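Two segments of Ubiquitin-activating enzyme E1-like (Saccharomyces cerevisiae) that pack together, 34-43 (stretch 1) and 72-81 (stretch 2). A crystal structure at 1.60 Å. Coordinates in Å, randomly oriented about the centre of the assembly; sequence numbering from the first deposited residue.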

# COMPACT_ATOMS: atom_id res chain seq x y z
N SER A 34 4.54 -0.01 -10.65
CA SER A 34 4.42 0.92 -11.77
C SER A 34 3.09 1.64 -11.82
O SER A 34 2.43 1.69 -12.86
CB SER A 34 4.68 0.20 -13.10
OG SER A 34 5.92 -0.47 -13.03
N TYR A 35 2.68 2.20 -10.69
CA TYR A 35 1.55 3.11 -10.66
C TYR A 35 2.07 4.49 -11.04
O TYR A 35 3.28 4.72 -11.04
CB TYR A 35 0.90 3.14 -9.28
CG TYR A 35 0.09 1.91 -8.97
CD1 TYR A 35 -1.24 1.81 -9.36
CD2 TYR A 35 0.64 0.86 -8.26
CE1 TYR A 35 -1.99 0.70 -9.08
CE2 TYR A 35 -0.10 -0.27 -7.97
CZ TYR A 35 -1.41 -0.34 -8.39
OH TYR A 35 -2.15 -1.47 -8.10
N PRO A 36 1.16 5.42 -11.37
CA PRO A 36 1.54 6.79 -11.70
C PRO A 36 1.76 7.62 -10.44
O PRO A 36 1.77 7.07 -9.34
CB PRO A 36 0.33 7.33 -12.45
CG PRO A 36 -0.56 6.13 -12.70
CD PRO A 36 -0.27 5.17 -11.62
N GLN A 37 1.90 8.93 -10.58
CA GLN A 37 2.12 9.77 -9.42
C GLN A 37 0.86 9.93 -8.58
O GLN A 37 0.90 9.79 -7.36
CB GLN A 37 2.67 11.13 -9.83
CG GLN A 37 3.90 11.00 -10.69
CD GLN A 37 4.82 9.89 -10.21
OE1 GLN A 37 5.75 10.13 -9.44
NE2 GLN A 37 4.57 8.66 -10.66
N ASP A 38 -0.25 10.24 -9.23
CA ASP A 38 -1.51 10.40 -8.53
C ASP A 38 -2.11 9.05 -8.19
O ASP A 38 -2.49 8.29 -9.08
CB ASP A 38 -2.50 11.18 -9.38
CG ASP A 38 -2.07 12.61 -9.62
OD1 ASP A 38 -1.17 13.08 -8.89
OD2 ASP A 38 -2.64 13.25 -10.53
N ILE A 39 -2.21 8.77 -6.90
CA ILE A 39 -2.61 7.46 -6.41
C ILE A 39 -3.61 7.58 -5.27
O ILE A 39 -3.82 8.66 -4.71
CB ILE A 39 -1.37 6.68 -5.94
CG1 ILE A 39 -1.25 5.38 -6.71
CG2 ILE A 39 -1.36 6.50 -4.42
CD1 ILE A 39 -1.06 5.60 -8.18
N SER A 40 -4.24 6.46 -4.94
CA SER A 40 -5.13 6.38 -3.78
C SER A 40 -4.75 5.18 -2.93
O SER A 40 -4.57 4.09 -3.44
CB SER A 40 -6.59 6.23 -4.23
OG SER A 40 -7.45 6.99 -3.41
N LEU A 41 -4.63 5.40 -1.62
CA LEU A 41 -4.35 4.33 -0.67
C LEU A 41 -5.44 4.30 0.39
O LEU A 41 -5.58 5.23 1.19
CB LEU A 41 -2.98 4.51 -0.02
CG LEU A 41 -2.40 3.30 0.72
CD1 LEU A 41 -0.91 3.47 0.93
CD2 LEU A 41 -3.09 3.06 2.05
N LEU A 42 -6.21 3.22 0.40
CA LEU A 42 -7.34 3.07 1.29
C LEU A 42 -7.14 1.85 2.19
O LEU A 42 -6.60 0.83 1.76
CB LEU A 42 -8.60 2.90 0.46
CG LEU A 42 -9.92 2.60 1.17
CD1 LEU A 42 -10.61 3.88 1.57
CD2 LEU A 42 -10.82 1.79 0.25
N ASP A 43 -7.55 1.95 3.45
CA ASP A 43 -7.71 0.75 4.27
C ASP A 43 -8.99 0.07 3.78
O ASP A 43 -10.09 0.57 4.01
CB ASP A 43 -7.79 1.10 5.76
CG ASP A 43 -7.75 -0.13 6.66
OD1 ASP A 43 -8.05 -1.24 6.17
OD2 ASP A 43 -7.42 -0.01 7.87
N SER A 72 -4.61 -6.17 8.23
CA SER A 72 -5.15 -5.03 7.51
C SER A 72 -5.02 -5.31 6.03
O SER A 72 -4.06 -5.94 5.59
CB SER A 72 -4.41 -3.74 7.84
OG SER A 72 -4.75 -3.27 9.13
N ILE A 73 -5.99 -4.85 5.26
CA ILE A 73 -5.94 -4.96 3.82
C ILE A 73 -5.92 -3.55 3.23
O ILE A 73 -6.79 -2.73 3.52
CB ILE A 73 -7.12 -5.77 3.29
CG1 ILE A 73 -6.92 -7.24 3.63
CG2 ILE A 73 -7.25 -5.59 1.78
CD1 ILE A 73 -7.87 -8.18 2.93
N ILE A 74 -4.91 -3.28 2.41
CA ILE A 74 -4.78 -1.97 1.78
C ILE A 74 -5.14 -2.06 0.32
O ILE A 74 -4.74 -3.00 -0.36
CB ILE A 74 -3.34 -1.44 1.92
CG1 ILE A 74 -3.00 -1.25 3.39
CG2 ILE A 74 -3.19 -0.13 1.17
CD1 ILE A 74 -4.07 -0.54 4.15
N LEU A 75 -5.92 -1.10 -0.17
CA LEU A 75 -6.25 -1.02 -1.58
C LEU A 75 -5.53 0.16 -2.22
O LEU A 75 -5.74 1.30 -1.83
CB LEU A 75 -7.76 -0.89 -1.79
CG LEU A 75 -8.20 -0.77 -3.24
CD1 LEU A 75 -8.06 -2.10 -3.96
CD2 LEU A 75 -9.63 -0.28 -3.31
N PHE A 76 -4.70 -0.12 -3.21
CA PHE A 76 -3.84 0.89 -3.79
C PHE A 76 -4.25 1.10 -5.24
O PHE A 76 -4.13 0.18 -6.05
CB PHE A 76 -2.39 0.41 -3.73
CG PHE A 76 -1.38 1.50 -3.88
CD1 PHE A 76 -0.80 2.09 -2.77
CD2 PHE A 76 -0.98 1.92 -5.14
CE1 PHE A 76 0.14 3.09 -2.90
CE2 PHE A 76 -0.04 2.91 -5.28
CZ PHE A 76 0.52 3.50 -4.16
N SER A 77 -4.74 2.30 -5.55
CA SER A 77 -5.35 2.57 -6.84
C SER A 77 -4.68 3.68 -7.66
O SER A 77 -4.02 4.56 -7.12
CB SER A 77 -6.82 2.93 -6.66
OG SER A 77 -7.53 1.89 -6.03
N ASP A 78 -4.90 3.61 -8.97
CA ASP A 78 -4.43 4.61 -9.94
C ASP A 78 -5.47 5.72 -10.10
O ASP A 78 -6.62 5.46 -10.46
CB ASP A 78 -4.16 3.90 -11.28
CG ASP A 78 -3.98 4.86 -12.47
OD1 ASP A 78 -4.53 5.98 -12.45
OD2 ASP A 78 -3.30 4.47 -13.44
N GLU A 79 -5.08 6.95 -9.82
CA GLU A 79 -6.04 8.05 -9.84
C GLU A 79 -5.77 9.08 -10.93
O GLU A 79 -6.46 10.09 -11.02
CB GLU A 79 -6.09 8.75 -8.48
CG GLU A 79 -6.57 7.87 -7.34
CD GLU A 79 -8.02 7.44 -7.49
OE1 GLU A 79 -8.76 8.12 -8.23
OE2 GLU A 79 -8.41 6.44 -6.87
N GLU A 80 -4.75 8.83 -11.74
CA GLU A 80 -4.49 9.68 -12.89
C GLU A 80 -5.45 9.21 -13.98
O GLU A 80 -6.05 10.01 -14.69
CB GLU A 80 -3.04 9.56 -13.33
CG GLU A 80 -2.45 10.85 -13.91
CD GLU A 80 -1.05 11.14 -13.40
OE1 GLU A 80 -0.69 10.65 -12.31
OE2 GLU A 80 -0.30 11.88 -14.08
N GLY A 81 -5.57 7.89 -14.09
CA GLY A 81 -6.56 7.23 -14.92
C GLY A 81 -7.20 8.02 -16.05
O GLY A 81 -8.41 8.27 -16.05
O HOH W 1 -5.95 13.00 -10.79
O HOH W 2 -7.14 -2.02 9.52

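An antiparallel pair of β-strands illustrates a general rule of protein architecture: backbone groups pair with one another along the ladder, while side chains and water serve polar groups at its ends. In this segment of a ubiquitin-activating enzyme E1-like protein, strand 39–43 runs against the strand that ends at Asp-78 with their directions 164° apart, and the ladder alternates regularly between two kinds of pair.

At the hydrogen-bonded pairs the exchange is reciprocal. Ser-40 N donates to Ser-77 O at 2.9 Å, and Ser-77 N returns the bond to Ser-40 O at 2.8 Å. Two residues further along, Leu-42 N reaches Leu-75 O at 3.0 Å while Leu-75 N reaches Leu-42 O at 2.8 Å. Three of the four are close to linear, at 167–169°, and Ser-40 N to Ser-77 O is more bent, at 157°. The carbonyls take on additional, softer contacts from CA–H groups of the intervening residues: Phe-76 CA lies 3.3 Å from Ser-40 O, and Ile-74 CA the same 3.3 Å from Leu-42 O. The same proximity of strands brings Ser-40 O to 3.4 Å from Leu-75 O, but both are acceptors and no bond joins them.

Beyond the last bridge, between Ile-39 and Asp-78, the ladder is extended by a loop residue: Glu-79 N donates to Asp-38 O at 3.0 Å. The amide of Asp-38 is met by a side chain instead, Asp-38 N giving its proton to Glu-80 OE1 at 3.1 Å and 166°. The same Glu-80 OE1 also lies 3.7 Å from Asp-38 OD2, a close approach of like charges. A water donates to Glu-79 O at 3.0 Å and, weakly, to Asp-38 OD2 at 3.3 Å. Within its own stretch Asp-78 OD1 gathers the turn that follows, accepting from Gly-81 N at 2.7 Å and weakly from Glu-80 N at 2.9 Å; OD2 of the same residue is satisfied elsewhere in the structure.

At the opposite end of the ladder, Asp-43 OD2 does not bond directly to Ser-72 OG, 4.4 Å away. A second water fills the gap, its O donating to Asp-43 OD2 at 2.6 Å and lying 2.7 Å from Ser-72 OG.

With the backbone paired, the two faces of the sheet differ in character. Ile-39, Leu-41 and Phe-76 share one face and are buried. Phe-76 gives up 107 Å² to the other stretch, more than any other residue here. Its ring sends an edge toward the face of Tyr-35, with ring centroids 5.0 Å apart and planes at 60°, and it also packs tightly against Ile-39, whose CG1 is 3.1 Å from Phe-76 CE2. Next along, Leu-41 CD2 comes within 3.3 Å of Ile-74 CG2. The face carrying Ser-40, Leu-42, Leu-75 and Ser-77 is partly exposed and more loosely packed: Leu-42 CD2 and Leu-75 CD2 stand 4.3 Å apart.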